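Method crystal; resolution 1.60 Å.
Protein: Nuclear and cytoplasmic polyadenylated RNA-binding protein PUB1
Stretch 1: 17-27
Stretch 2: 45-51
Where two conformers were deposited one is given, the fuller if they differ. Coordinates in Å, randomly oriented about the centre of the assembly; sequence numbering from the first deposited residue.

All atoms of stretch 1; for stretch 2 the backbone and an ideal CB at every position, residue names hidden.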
# COMPACT_ATOMS: atom_id res chain seq x y z
N THR A 17 2.43 -0.37 -10.43
CA THR A 17 3.62 -0.05 -9.65
C THR A 17 3.50 -0.53 -8.19
O THR A 17 4.41 -1.18 -7.66
CB THR A 17 3.96 1.47 -9.74
OG1 THR A 17 4.18 1.82 -11.12
CG2 THR A 17 5.22 1.80 -8.93
N LEU A 18 2.37 -0.23 -7.56
CA LEU A 18 2.14 -0.64 -6.18
C LEU A 18 2.13 -2.17 -6.04
O LEU A 18 2.81 -2.72 -5.18
CB LEU A 18 0.86 -0.02 -5.62
CG LEU A 18 0.51 -0.47 -4.20
CD1 LEU A 18 1.53 0.05 -3.16
CD2 LEU A 18 -0.91 -0.07 -3.84
N ARG A 19 1.39 -2.84 -6.92
CA ARG A 19 1.32 -4.31 -6.90
C ARG A 19 2.67 -4.97 -7.08
O ARG A 19 2.99 -5.92 -6.36
CB ARG A 19 0.35 -4.82 -7.96
CG ARG A 19 -1.09 -4.58 -7.60
CD ARG A 19 -1.95 -4.55 -8.82
NE ARG A 19 -3.32 -4.21 -8.47
CZ ARG A 19 -4.29 -3.96 -9.34
NH1 ARG A 19 -4.04 -3.98 -10.65
NH2 ARG A 19 -5.50 -3.66 -8.90
N ASN A 20 3.47 -4.45 -8.00
CA ASN A 20 4.82 -4.97 -8.26
C ASN A 20 5.72 -4.90 -7.02
O ASN A 20 6.62 -5.74 -6.85
CB ASN A 20 5.48 -4.23 -9.42
CG ASN A 20 5.02 -4.74 -10.79
OD1 ASN A 20 4.30 -5.73 -10.90
ND2 ASN A 20 5.44 -4.04 -11.84
N ALA A 21 5.48 -3.91 -6.16
CA ALA A 21 6.27 -3.71 -4.95
C ALA A 21 5.93 -4.72 -3.85
O ALA A 21 6.77 -5.00 -2.99
CB ALA A 21 6.13 -2.29 -4.44
N PHE A 22 4.72 -5.28 -3.90
CA PHE A 22 4.27 -6.22 -2.85
C PHE A 22 3.90 -7.64 -3.28
O PHE A 22 3.73 -8.51 -2.42
CB PHE A 22 3.10 -5.60 -2.05
CG PHE A 22 3.50 -4.42 -1.21
CD1 PHE A 22 3.51 -3.13 -1.76
CD2 PHE A 22 3.86 -4.58 0.13
CE1 PHE A 22 3.88 -2.02 -0.99
CE2 PHE A 22 4.23 -3.48 0.90
CZ PHE A 22 4.24 -2.19 0.34
N LYS A 23 3.75 -7.84 -4.60
CA LYS A 23 3.30 -9.08 -5.27
C LYS A 23 3.85 -10.39 -4.70
O LYS A 23 3.14 -11.40 -4.60
CB LYS A 23 3.71 -9.05 -6.76
CG LYS A 23 2.62 -8.70 -7.74
CD LYS A 23 2.79 -9.47 -9.06
CE LYS A 23 3.66 -8.75 -10.09
NZ LYS A 23 5.12 -8.85 -9.82
N ASP A 24 5.13 -10.38 -4.34
CA ASP A 24 5.83 -11.61 -4.01
C ASP A 24 5.92 -11.94 -2.52
O ASP A 24 6.49 -12.96 -2.13
CB ASP A 24 7.21 -11.61 -4.68
CG ASP A 24 7.12 -11.53 -6.19
OD1 ASP A 24 6.36 -12.32 -6.80
OD2 ASP A 24 7.81 -10.68 -6.78
N PHE A 25 5.36 -11.08 -1.68
CA PHE A 25 5.34 -11.36 -0.26
C PHE A 25 4.38 -12.49 0.06
O PHE A 25 3.30 -12.56 -0.54
CB PHE A 25 4.97 -10.11 0.53
CG PHE A 25 6.10 -9.14 0.66
CD1 PHE A 25 7.07 -9.31 1.65
CD2 PHE A 25 6.22 -8.04 -0.19
CE1 PHE A 25 8.13 -8.42 1.77
CE2 PHE A 25 7.27 -7.14 -0.06
CZ PHE A 25 8.24 -7.34 0.92
N PRO A 26 4.76 -13.37 1.01
CA PRO A 26 3.88 -14.46 1.42
C PRO A 26 2.48 -13.97 1.76
O PRO A 26 2.32 -12.95 2.45
CB PRO A 26 4.56 -15.01 2.68
CG PRO A 26 6.00 -14.73 2.46
CD PRO A 26 6.08 -13.46 1.67
N SER A 27 1.48 -14.69 1.25
CA SER A 27 0.06 -14.42 1.52
C SER A 27 -0.57 -13.19 0.85
O SER A 27 -1.73 -12.89 1.10
CB SER A 27 -0.23 -14.41 3.03
OG SER A 27 0.04 -15.70 3.58
N UNK A 45 -1.97 7.43 -1.57
CA UNK A 45 -1.95 6.26 -0.70
C UNK A 45 -2.73 5.14 -1.33
O UNK A 45 -3.45 5.35 -2.30
CB UNK A 45 -2.52 6.59 0.68
N UNK A 46 -2.56 3.95 -0.77
CA UNK A 46 -3.17 2.76 -1.32
C UNK A 46 -3.30 1.69 -0.26
O UNK A 46 -2.94 1.90 0.89
CB UNK A 46 -2.36 2.24 -2.51
N UNK A 47 -3.80 0.53 -0.66
CA UNK A 47 -3.96 -0.62 0.22
C UNK A 47 -3.35 -1.87 -0.38
O UNK A 47 -3.38 -2.06 -1.61
CB UNK A 47 -5.44 -0.86 0.52
N UNK A 48 -2.83 -2.74 0.50
CA UNK A 48 -2.34 -4.08 0.13
C UNK A 48 -2.95 -5.13 1.08
O UNK A 48 -2.91 -4.96 2.30
CB UNK A 48 -0.81 -4.13 0.18
N UNK A 49 -3.52 -6.19 0.50
CA UNK A 49 -4.26 -7.21 1.25
C UNK A 49 -3.50 -8.53 1.35
O UNK A 49 -2.78 -8.90 0.43
CB UNK A 49 -5.62 -7.45 0.60
N UNK A 50 -3.69 -9.23 2.47
CA UNK A 50 -3.04 -10.53 2.74
C UNK A 50 -4.01 -11.53 3.37
O UNK A 50 -4.98 -11.14 4.04
CB UNK A 50 -1.83 -10.34 3.66
N UNK A 51 -3.74 -12.83 3.19
CA UNK A 51 -4.57 -13.87 3.84
C UNK A 51 -4.23 -14.03 5.32
O UNK A 51 -5.07 -14.48 6.12
CB UNK A 51 -4.39 -15.21 3.13

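Stretch 2 runs as an extended strand beside the helix of stretch 1, the two axes 9.7 Å apart at closest approach and inclined by 40°, so alternate positions face the helix until the loop after it reaches the strand.

Position 45 points its CA-to-CB bond away, and its ideal CB has nothing of stretch 1 within 5.5 Å. This contact would accept almost any side chain that tolerates a strand; the deposited residue is Tyr 45, whose ring stays clear of the helix.

Position 46 is far more restrictive. Its ideal CB would point toward the helix and lie 3.0 Å from Leu 18 CD2, too close for two carbons. With phi/psi of -157/-177, the backbone itself would allow other residues, but the tight spot favours having no CB at all. The residue is Gly 46, and its CA sits 4.4 Å from Leu 18 CD2.

Position 47 again points away, and stretch 1 sets little demand on the side chain. Here it is Phe 47; its backbone comes nearer than its ring, with Phe 47 O 3.9 Å from Leu 18 CD2.

Position 48 looks toward an apolar surface made by Leu 18 and Phe 22, its ideal CB 4.5 Å from Phe 22 CG. A compact aliphatic would suit, valine or isoleucine above all, since beta-branching also fits the extended backbone. Val 48, with chi1 t, lays CG2 over the face of the Phe 22 ring in a CH-pi contact, 3.8 Å from Phe 22 CD1, and the same CG2 lies 4.3 Å from Leu 18 CD1.

Position 49 points away into space that stretch 1 leaves empty, and a small polar residue is one of many choices. It is Ser 49.

Position 50 points sideways, its ideal CB 3.6 Å from Ser 27 O. A long apolar or aromatic side chain could reach along the loop toward Phe 25. Phe 50, with chi1 m, does so: its ring edge meets Phe 25 CB, 3.9 Å from Phe 50 CE2, and Pro 26 O, 3.5 Å from Phe 50 CD2. Its backbone adds a CA-H...O contact, Phe 50 CA to Ser 27 O at 3.2 Å.

Position 51 offers its amide to that same carbonyl, a bond available to any residue but proline. Beside it lies a serine hydroxyl, so a short polar side chain is attractive. Thr 51 N donates to Ser 27 O at 2.9 Å, while Thr 51 OG1 lies 3.2 Å from Ser 27 OG.

Stretch 2, residues 45-51: YGFVSFT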
# COMPACT_ATOMS: atom_id res chain seq x y z
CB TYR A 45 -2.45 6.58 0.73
CG TYR A 45 -3.85 7.15 0.82
CD1 TYR A 45 -4.04 8.53 0.97
CD2 TYR A 45 -4.96 6.33 0.80
CE1 TYR A 45 -5.29 9.08 1.08
CE2 TYR A 45 -6.26 6.88 0.92
CZ TYR A 45 -6.40 8.25 1.06
OH TYR A 45 -7.65 8.81 1.17
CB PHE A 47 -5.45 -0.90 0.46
CG PHE A 47 -6.17 0.20 1.16
CD1 PHE A 47 -6.11 0.31 2.54
CD2 PHE A 47 -6.94 1.11 0.44
CE1 PHE A 47 -6.78 1.35 3.20
CE2 PHE A 47 -7.61 2.13 1.08
CZ PHE A 47 -7.53 2.25 2.47
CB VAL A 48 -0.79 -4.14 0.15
CG1 VAL A 48 -0.32 -5.54 -0.23
CG2 VAL A 48 -0.21 -3.13 -0.82
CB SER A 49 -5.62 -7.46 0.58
OG SER A 49 -6.43 -8.33 1.36
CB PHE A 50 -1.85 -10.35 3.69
CG PHE A 50 -0.73 -9.49 3.15
CD1 PHE A 50 -0.81 -8.10 3.20
CD2 PHE A 50 0.41 -10.07 2.60
CE1 PHE A 50 0.22 -7.31 2.68
CE2 PHE A 50 1.45 -9.29 2.10
CZ PHE A 50 1.35 -7.91 2.14
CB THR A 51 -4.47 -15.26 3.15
OG1 THR A 51 -3.16 -15.80 3.33
CG2 THR A 51 -4.79 -15.18 1.67
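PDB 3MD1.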